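Local coordinates for mandelate racemase/muconate lactonizing enzyme-like protein (Rubrobacter xylanophilus DSM 9941, PDB 3CYJ), which is of unconfirmed function but belongs to the mandelate racemase/muconate lactonizing enzyme family, pairing an enolase-type N-terminal domain with a barrel domain that binds a sodium ion, at residues V134-F140 and I160-K166; G139-Y143 and Y318-H322; Q149-G153 and A181-I185. All blocks are in the same frame, centred on the assembly; numbering follows the deposited sequence.

Contact 1: V134-F140 and I160-K166; sequences VYGSGGF and IPRVKMK
Arg162 meets Val134 with the edge of its guanidinium group, NE and NH2 both donating to Val134 O while CG of Pro161 lies over one face. The grip is side-on: NE reaches Val134 O at 2.8 Å and NH2 reaches it at 2.7 Å, with the oxygen 8° out of the guanidinium plane. NE stands well above the carbonyl plane, whereas NH2 is tilted only modestly from it. At the Tyr135 ring, Lys164 NZ lies in plane at the edge and donates to Tyr135 OH over 3.1 Å. Lys164 CB packs obliquely on the same ring, 3.5 Å from Tyr135 CE1, and a bend at chi3 (78°) turns the amine back to the hydroxyl. That amine also forms salt bridges with Glu221, a sodium ligand, and with Glu317, which bonds Ser137 OG too. The Phe140 ring has Gly138 C over the centre of one face, and Lys166 runs alongside it. Lys166 NZ bonds Asp194 and a water that donates to Ser137 OG and Gly138 O. Parallel pairing holds the backbones together: Gly136 N donates to Arg162 O, Lys164 N to Gly136 O at 2.8 Å, and Gly138 N to Lys164 O. Past the end of strand 132-137, Lys166 N donates to Gly139 O. Helix 145-157 connects the two strands in a beta-alpha-beta unit of the TIM-type barrel and packs on Ile160, Val163 and Met165, while strands 313-319 and 190-194 continue the sheet beyond 132-137 and 162-166 respectively.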
# COMPACT_ATOMS: atom_id res chain seq x y z
N VAL A 134 -12.49 -1.16 -36.80
CA VAL A 134 -11.06 -1.33 -36.99
C VAL A 134 -10.32 -0.01 -36.96
O VAL A 134 -10.93 1.09 -37.09
CB VAL A 134 -10.70 -2.09 -38.31
CG1 VAL A 134 -11.53 -3.32 -38.47
CG2 VAL A 134 -10.83 -1.18 -39.57
N TYR A 135 -9.01 -0.07 -36.76
CA TYR A 135 -8.20 1.06 -37.18
C TYR A 135 -7.15 0.56 -38.17
O TYR A 135 -6.65 -0.56 -38.03
CB TYR A 135 -7.55 1.77 -35.98
CG TYR A 135 -6.56 0.95 -35.18
CD1 TYR A 135 -5.19 1.01 -35.45
CD2 TYR A 135 -6.98 0.18 -34.09
CE1 TYR A 135 -4.27 0.32 -34.72
CE2 TYR A 135 -6.07 -0.55 -33.33
CZ TYR A 135 -4.72 -0.45 -33.64
OH TYR A 135 -3.82 -1.14 -32.90
N GLY A 136 -6.85 1.40 -39.17
CA GLY A 136 -5.79 1.12 -40.10
C GLY A 136 -4.44 1.34 -39.43
O GLY A 136 -4.19 2.38 -38.84
N SER A 137 -3.54 0.36 -39.53
CA SER A 137 -2.29 0.43 -38.75
C SER A 137 -1.02 0.18 -39.64
O SER A 137 -0.89 -0.86 -40.24
CB SER A 137 -2.36 -0.57 -37.59
OG SER A 137 -1.12 -0.62 -36.90
N GLY A 138 -0.13 1.17 -39.73
CA GLY A 138 1.10 1.07 -40.49
C GLY A 138 2.02 2.21 -40.08
O GLY A 138 2.38 2.34 -38.89
N GLY A 139 2.40 3.06 -41.04
CA GLY A 139 3.06 4.34 -40.72
C GLY A 139 4.44 4.10 -40.13
O GLY A 139 4.87 4.81 -39.19
N PHE A 140 5.13 3.11 -40.70
CA PHE A 140 6.44 2.69 -40.23
C PHE A 140 7.44 3.84 -40.27
O PHE A 140 7.30 4.79 -41.10
CB PHE A 140 6.93 1.46 -40.99
CG PHE A 140 5.93 0.38 -41.01
CD1 PHE A 140 5.75 -0.43 -39.88
CD2 PHE A 140 5.07 0.22 -42.10
CE1 PHE A 140 4.73 -1.41 -39.88
CE2 PHE A 140 4.07 -0.76 -42.12
CZ PHE A 140 3.90 -1.58 -41.01
N ILE A 160 -12.24 4.65 -42.98
CA ILE A 160 -11.72 4.11 -41.69
C ILE A 160 -11.32 5.32 -40.84
O ILE A 160 -10.32 5.99 -41.14
CB ILE A 160 -10.50 3.17 -41.89
CG1 ILE A 160 -10.84 2.02 -42.84
CG2 ILE A 160 -9.98 2.63 -40.53
CD1 ILE A 160 -9.60 1.18 -43.23
N PRO A 161 -12.10 5.60 -39.78
CA PRO A 161 -11.98 6.85 -39.03
C PRO A 161 -10.91 6.86 -37.91
O PRO A 161 -10.91 7.76 -37.07
CB PRO A 161 -13.40 7.02 -38.44
CG PRO A 161 -13.88 5.59 -38.21
CD PRO A 161 -13.14 4.71 -39.21
N ARG A 162 -10.00 5.88 -37.96
CA ARG A 162 -8.93 5.72 -36.97
C ARG A 162 -7.70 5.14 -37.65
O ARG A 162 -7.76 4.12 -38.33
CB ARG A 162 -9.36 4.76 -35.86
CG ARG A 162 -10.51 5.25 -35.00
CD ARG A 162 -11.30 4.08 -34.30
NE ARG A 162 -11.79 3.08 -35.27
CZ ARG A 162 -13.04 3.03 -35.73
NH1 ARG A 162 -13.93 3.92 -35.30
NH2 ARG A 162 -13.41 2.09 -36.61
N VAL A 163 -6.57 5.79 -37.45
CA VAL A 163 -5.33 5.30 -38.01
C VAL A 163 -4.21 5.33 -36.98
O VAL A 163 -4.14 6.29 -36.14
CB VAL A 163 -4.89 6.07 -39.31
CG1 VAL A 163 -5.88 5.85 -40.47
CG2 VAL A 163 -4.61 7.52 -39.04
N LYS A 164 -3.34 4.30 -37.06
CA LYS A 164 -2.11 4.25 -36.24
C LYS A 164 -0.79 4.29 -37.02
O LYS A 164 -0.64 3.68 -38.07
CB LYS A 164 -2.13 3.04 -35.24
CG LYS A 164 -1.11 3.09 -34.08
CD LYS A 164 -1.29 1.86 -33.10
CE LYS A 164 -0.64 0.61 -33.73
NZ LYS A 164 -0.80 -0.66 -33.00
N MET A 165 0.18 5.03 -36.49
CA MET A 165 1.53 5.15 -37.06
C MET A 165 2.64 4.87 -35.99
O MET A 165 2.39 4.90 -34.78
CB MET A 165 1.72 6.53 -37.71
CG MET A 165 1.48 7.73 -36.79
SD MET A 165 1.96 9.41 -37.42
CE MET A 165 3.73 9.28 -37.65
N LYS A 166 3.86 4.59 -36.45
CA LYS A 166 5.01 4.43 -35.58
C LYS A 166 5.75 5.73 -35.29
O LYS A 166 5.86 6.62 -36.14
CB LYS A 166 5.98 3.42 -36.19
CG LYS A 166 5.34 2.12 -36.69
CD LYS A 166 4.60 1.40 -35.60
CE LYS A 166 4.59 -0.09 -35.85
NZ LYS A 166 3.48 -0.70 -35.11
O HOH W 1 1.40 0.60 -36.68

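Contact 2: G139-Y143 and Y318-H322; sequences GFTSY and YFHDH
Phe140 drives the far rim of its ring into a corner made by Phe319, His320 and Asp321. Its CG stands beside the backbone N and anti to the carbonyl carbon (chi1 -51°), which aims the ring from the loop towards the junction of strand 313-319 and helix 320-329. Phe140 CZ lies 3.9 Å from Phe319 CE1, and Phe319 CZ is in the plane of the Phe140 ring at its edge; the two side chains cross at about a right angle. On the same ring, CE2 approaches His320 CD2 at 4.0 Å, again near the Phe140 plane. Phe319 and His320 both place CG opposite their own backbone N (chi1 -174° and 171°), yet as successive residues around the N-cap they present their rings to different parts of the Phe140 rim. Asp321 OD1 comes obliquely to within 3.5 Å of Phe140 CZ, with the like charge of Glu24 close by. A type I turn from Phe140 to Tyr143, closed by Tyr143 N to Phe140 O at 3.1 Å, carries Tyr143 OH to 4.0 Å from His320 CD2. With no hydrogen bond joining the two segments, the contact rests on van der Waals fit, and the polar ends are satisfied from outside: His320 NE2 bonds Asp21, and Asp321 OD2 bonds Trp31.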
# COMPACT_ATOMS: atom_id res chain seq x y z
N GLY A 139 2.40 3.06 -41.04
CA GLY A 139 3.06 4.34 -40.72
C GLY A 139 4.44 4.10 -40.13
O GLY A 139 4.87 4.81 -39.19
N PHE A 140 5.13 3.11 -40.70
CA PHE A 140 6.44 2.69 -40.23
C PHE A 140 7.44 3.84 -40.27
O PHE A 140 7.30 4.79 -41.10
CB PHE A 140 6.93 1.46 -40.99
CG PHE A 140 5.93 0.38 -41.01
CD1 PHE A 140 5.75 -0.43 -39.88
CD2 PHE A 140 5.07 0.22 -42.10
CE1 PHE A 140 4.73 -1.41 -39.88
CE2 PHE A 140 4.07 -0.76 -42.12
CZ PHE A 140 3.90 -1.58 -41.01
N THR A 141 8.41 3.76 -39.37
CA THR A 141 9.42 4.78 -39.22
C THR A 141 10.37 4.87 -40.42
O THR A 141 11.04 5.90 -40.63
CB THR A 141 10.20 4.65 -37.87
OG1 THR A 141 10.49 3.26 -37.64
CG2 THR A 141 9.35 5.22 -36.71
N SER A 142 10.40 3.81 -41.22
CA SER A 142 11.17 3.83 -42.47
C SER A 142 10.48 4.61 -43.61
O SER A 142 11.14 4.95 -44.59
CB SER A 142 11.41 2.41 -42.96
OG SER A 142 10.15 1.81 -43.16
N TYR A 143 9.17 4.83 -43.54
CA TYR A 143 8.46 5.53 -44.62
C TYR A 143 8.92 6.98 -44.79
O TYR A 143 8.91 7.78 -43.82
CB TYR A 143 6.97 5.58 -44.36
CG TYR A 143 6.22 4.31 -44.65
CD1 TYR A 143 6.89 3.16 -45.04
CD2 TYR A 143 4.85 4.25 -44.50
CE1 TYR A 143 6.17 1.97 -45.31
CE2 TYR A 143 4.15 3.09 -44.77
CZ TYR A 143 4.81 1.96 -45.16
OH TYR A 143 4.05 0.80 -45.40
N TYR A 318 -6.15 -3.21 -37.90
CA TYR A 318 -6.07 -3.64 -39.30
C TYR A 318 -4.63 -3.47 -39.73
O TYR A 318 -4.27 -2.45 -40.32
CB TYR A 318 -6.99 -2.76 -40.18
CG TYR A 318 -7.13 -3.27 -41.56
CD1 TYR A 318 -7.89 -4.44 -41.84
CD2 TYR A 318 -6.47 -2.63 -42.61
CE1 TYR A 318 -7.98 -4.94 -43.15
CE2 TYR A 318 -6.55 -3.13 -43.92
CZ TYR A 318 -7.32 -4.28 -44.17
OH TYR A 318 -7.38 -4.76 -45.47
N PHE A 319 -3.80 -4.45 -39.39
CA PHE A 319 -2.35 -4.28 -39.53
C PHE A 319 -1.88 -4.49 -40.96
O PHE A 319 -2.15 -5.54 -41.55
CB PHE A 319 -1.60 -5.23 -38.59
CG PHE A 319 -0.09 -4.99 -38.57
CD1 PHE A 319 0.41 -3.71 -38.35
CD2 PHE A 319 0.79 -6.02 -38.76
CE1 PHE A 319 1.77 -3.45 -38.32
CE2 PHE A 319 2.19 -5.79 -38.72
CZ PHE A 319 2.67 -4.50 -38.50
N HIS A 320 -1.21 -3.49 -41.51
CA HIS A 320 -0.78 -3.54 -42.91
C HIS A 320 -0.14 -4.86 -43.29
O HIS A 320 -0.67 -5.59 -44.12
CB HIS A 320 0.18 -2.38 -43.24
CG HIS A 320 0.83 -2.50 -44.59
ND1 HIS A 320 0.12 -2.38 -45.78
CD2 HIS A 320 2.12 -2.73 -44.95
CE1 HIS A 320 0.95 -2.56 -46.80
NE2 HIS A 320 2.16 -2.75 -46.32
N ASP A 321 1.00 -5.22 -42.69
CA ASP A 321 1.69 -6.47 -43.07
C ASP A 321 0.73 -7.63 -43.20
O ASP A 321 0.83 -8.45 -44.13
CB ASP A 321 2.76 -6.86 -42.08
CG ASP A 321 3.89 -5.84 -41.97
OD1 ASP A 321 3.77 -4.73 -42.49
OD2 ASP A 321 4.92 -6.13 -41.32
N HIS A 322 -0.20 -7.72 -42.25
CA HIS A 322 -1.01 -8.90 -42.08
C HIS A 322 -2.18 -8.92 -42.99
O HIS A 322 -2.46 -9.97 -43.59
CB HIS A 322 -1.46 -9.05 -40.63
CG HIS A 322 -0.33 -9.34 -39.71
ND1 HIS A 322 -0.48 -9.42 -38.34
CD2 HIS A 322 0.99 -9.54 -39.97
CE1 HIS A 322 0.69 -9.68 -37.79
NE2 HIS A 322 1.60 -9.76 -38.76

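Contact 3: Q149-G153 and A181-I185; sequences QEQLG and AREAI
Ala181 receives Leu152 on its methyl group: Leu152 CD1 touches Ala181 CB at 3.5 Å, a close apolar contact on the inner side of the two helices, where Met165 and Leu191 of the sheet also pack against Ala181 and Leu152 respectively. Two residues on, Glu183 crosses Gln149 obliquely at the outer, exposed side. Its chain bends at chi2 (-82°), bringing OE1 to 2.7 Å from Gln149 NE2 with the amide and carboxylate planes 62° apart; Gln149 NE2 donates to Ala180 O, just before the segment. The segments belong to helices 145-157 and 174-185, successive outer helices of the barrel, whose local axes approach to 8.5 Å and cross at -43°. Ala184 is where the backbones come nearest, its CA 5.1 Å from Gly153 CA. Its methyl points at the other helix, with CB 3.7 Å from Gln149 O and 3.8 Å from Gln149 CB, while Gly153 CA lies against Ala184 O. At Ile185 the CG2 branch does the touching: it reaches Leu152 CB at 3.8 Å and extends towards Gly153 N, while Val163 and Leu191 of the underlying strands also pack against Ile185.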
# COMPACT_ATOMS: atom_id res chain seq x y z
N GLN A 149 1.94 9.72 -45.60
CA GLN A 149 0.69 10.43 -45.89
C GLN A 149 -0.26 9.65 -46.79
O GLN A 149 -1.46 9.68 -46.58
CB GLN A 149 1.00 11.77 -46.54
CG GLN A 149 1.68 12.74 -45.65
CD GLN A 149 1.72 14.14 -46.26
OE1 GLN A 149 2.32 14.34 -47.30
NE2 GLN A 149 1.11 15.12 -45.58
N GLU A 150 0.28 8.92 -47.76
CA GLU A 150 -0.57 8.20 -48.70
C GLU A 150 -1.20 6.99 -48.05
O GLU A 150 -2.37 6.62 -48.33
CB GLU A 150 0.20 7.80 -49.98
CG GLU A 150 0.37 8.99 -50.95
CD GLU A 150 1.41 8.78 -52.08
OE1 GLU A 150 1.26 9.45 -53.16
OE2 GLU A 150 2.37 7.97 -51.91
N GLN A 151 -0.44 6.33 -47.18
CA GLN A 151 -1.02 5.20 -46.51
C GLN A 151 -2.14 5.62 -45.54
O GLN A 151 -3.24 5.06 -45.59
CB GLN A 151 0.04 4.40 -45.74
CG GLN A 151 -0.57 3.17 -45.13
CD GLN A 151 0.49 2.35 -44.51
OE1 GLN A 151 1.05 2.74 -43.47
NE2 GLN A 151 0.85 1.23 -45.16
N LEU A 152 -1.85 6.57 -44.66
CA LEU A 152 -2.86 7.05 -43.72
C LEU A 152 -4.06 7.70 -44.44
O LEU A 152 -5.21 7.40 -44.12
CB LEU A 152 -2.25 8.05 -42.72
CG LEU A 152 -1.15 7.58 -41.71
CD1 LEU A 152 -1.19 8.41 -40.42
CD2 LEU A 152 -1.26 6.13 -41.31
N GLY A 153 -3.79 8.58 -45.41
CA GLY A 153 -4.84 9.30 -46.14
C GLY A 153 -5.70 8.28 -46.83
O GLY A 153 -6.93 8.36 -46.83
N ALA A 181 1.13 13.56 -40.89
CA ALA A 181 0.02 12.60 -40.79
C ALA A 181 -1.30 13.33 -40.52
O ALA A 181 -2.34 12.97 -41.05
CB ALA A 181 0.34 11.51 -39.67
N ARG A 182 -1.27 14.33 -39.66
CA ARG A 182 -2.49 15.07 -39.35
C ARG A 182 -3.05 15.80 -40.60
O ARG A 182 -4.29 15.86 -40.81
CB ARG A 182 -2.27 16.05 -38.20
CG ARG A 182 -3.52 16.93 -37.89
CD ARG A 182 -4.75 16.07 -37.62
NE ARG A 182 -4.76 15.56 -36.28
CZ ARG A 182 -5.55 14.57 -35.87
NH1 ARG A 182 -6.38 14.01 -36.74
NH2 ARG A 182 -5.54 14.18 -34.59
N GLU A 183 -2.13 16.31 -41.42
CA GLU A 183 -2.49 17.06 -42.61
C GLU A 183 -3.19 16.12 -43.59
O GLU A 183 -4.23 16.44 -44.14
CB GLU A 183 -1.25 17.72 -43.23
CG GLU A 183 -1.57 18.63 -44.45
CD GLU A 183 -1.73 17.83 -45.75
OE1 GLU A 183 -1.01 16.80 -45.90
OE2 GLU A 183 -2.58 18.20 -46.61
N ALA A 184 -2.59 14.95 -43.77
CA ALA A 184 -3.17 13.92 -44.60
C ALA A 184 -4.62 13.45 -44.21
O ALA A 184 -5.38 13.04 -45.07
CB ALA A 184 -2.21 12.74 -44.69
N ILE A 185 -4.99 13.45 -42.94
CA ILE A 185 -6.24 12.77 -42.56
C ILE A 185 -7.36 13.75 -42.17
O ILE A 185 -8.55 13.41 -42.21
CB ILE A 185 -6.01 11.70 -41.40
CG1 ILE A 185 -5.54 12.42 -40.11
CG2 ILE A 185 -5.00 10.60 -41.86
CD1 ILE A 185 -5.15 11.55 -38.95

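Overall arrangement
Contacts 1 and 2 are buried and share Gly139 and Phe140, so one strand-and-loop passage serves both; contact 3 is only partly buried, its centre about 23 Å from the chain's centre against about 13 Å for the others. Contact 1 combines backbone pairing with buried charges near the sodium site, contact 2 sets the edge of the Phe140 ring against Phe319, His320 and Asp321, without hydrogen bonds between its segments, and contact 3 is apolar helix packing of Leu152 and Ile185 with Ala181, Ala184 and Gly153, with a close polar pair at its outer side. Strand 132-137 links the first two through Tyr135 O to Tyr318 N. Gln151 of helix 145-157 joins the layers by bonding Gly139 N.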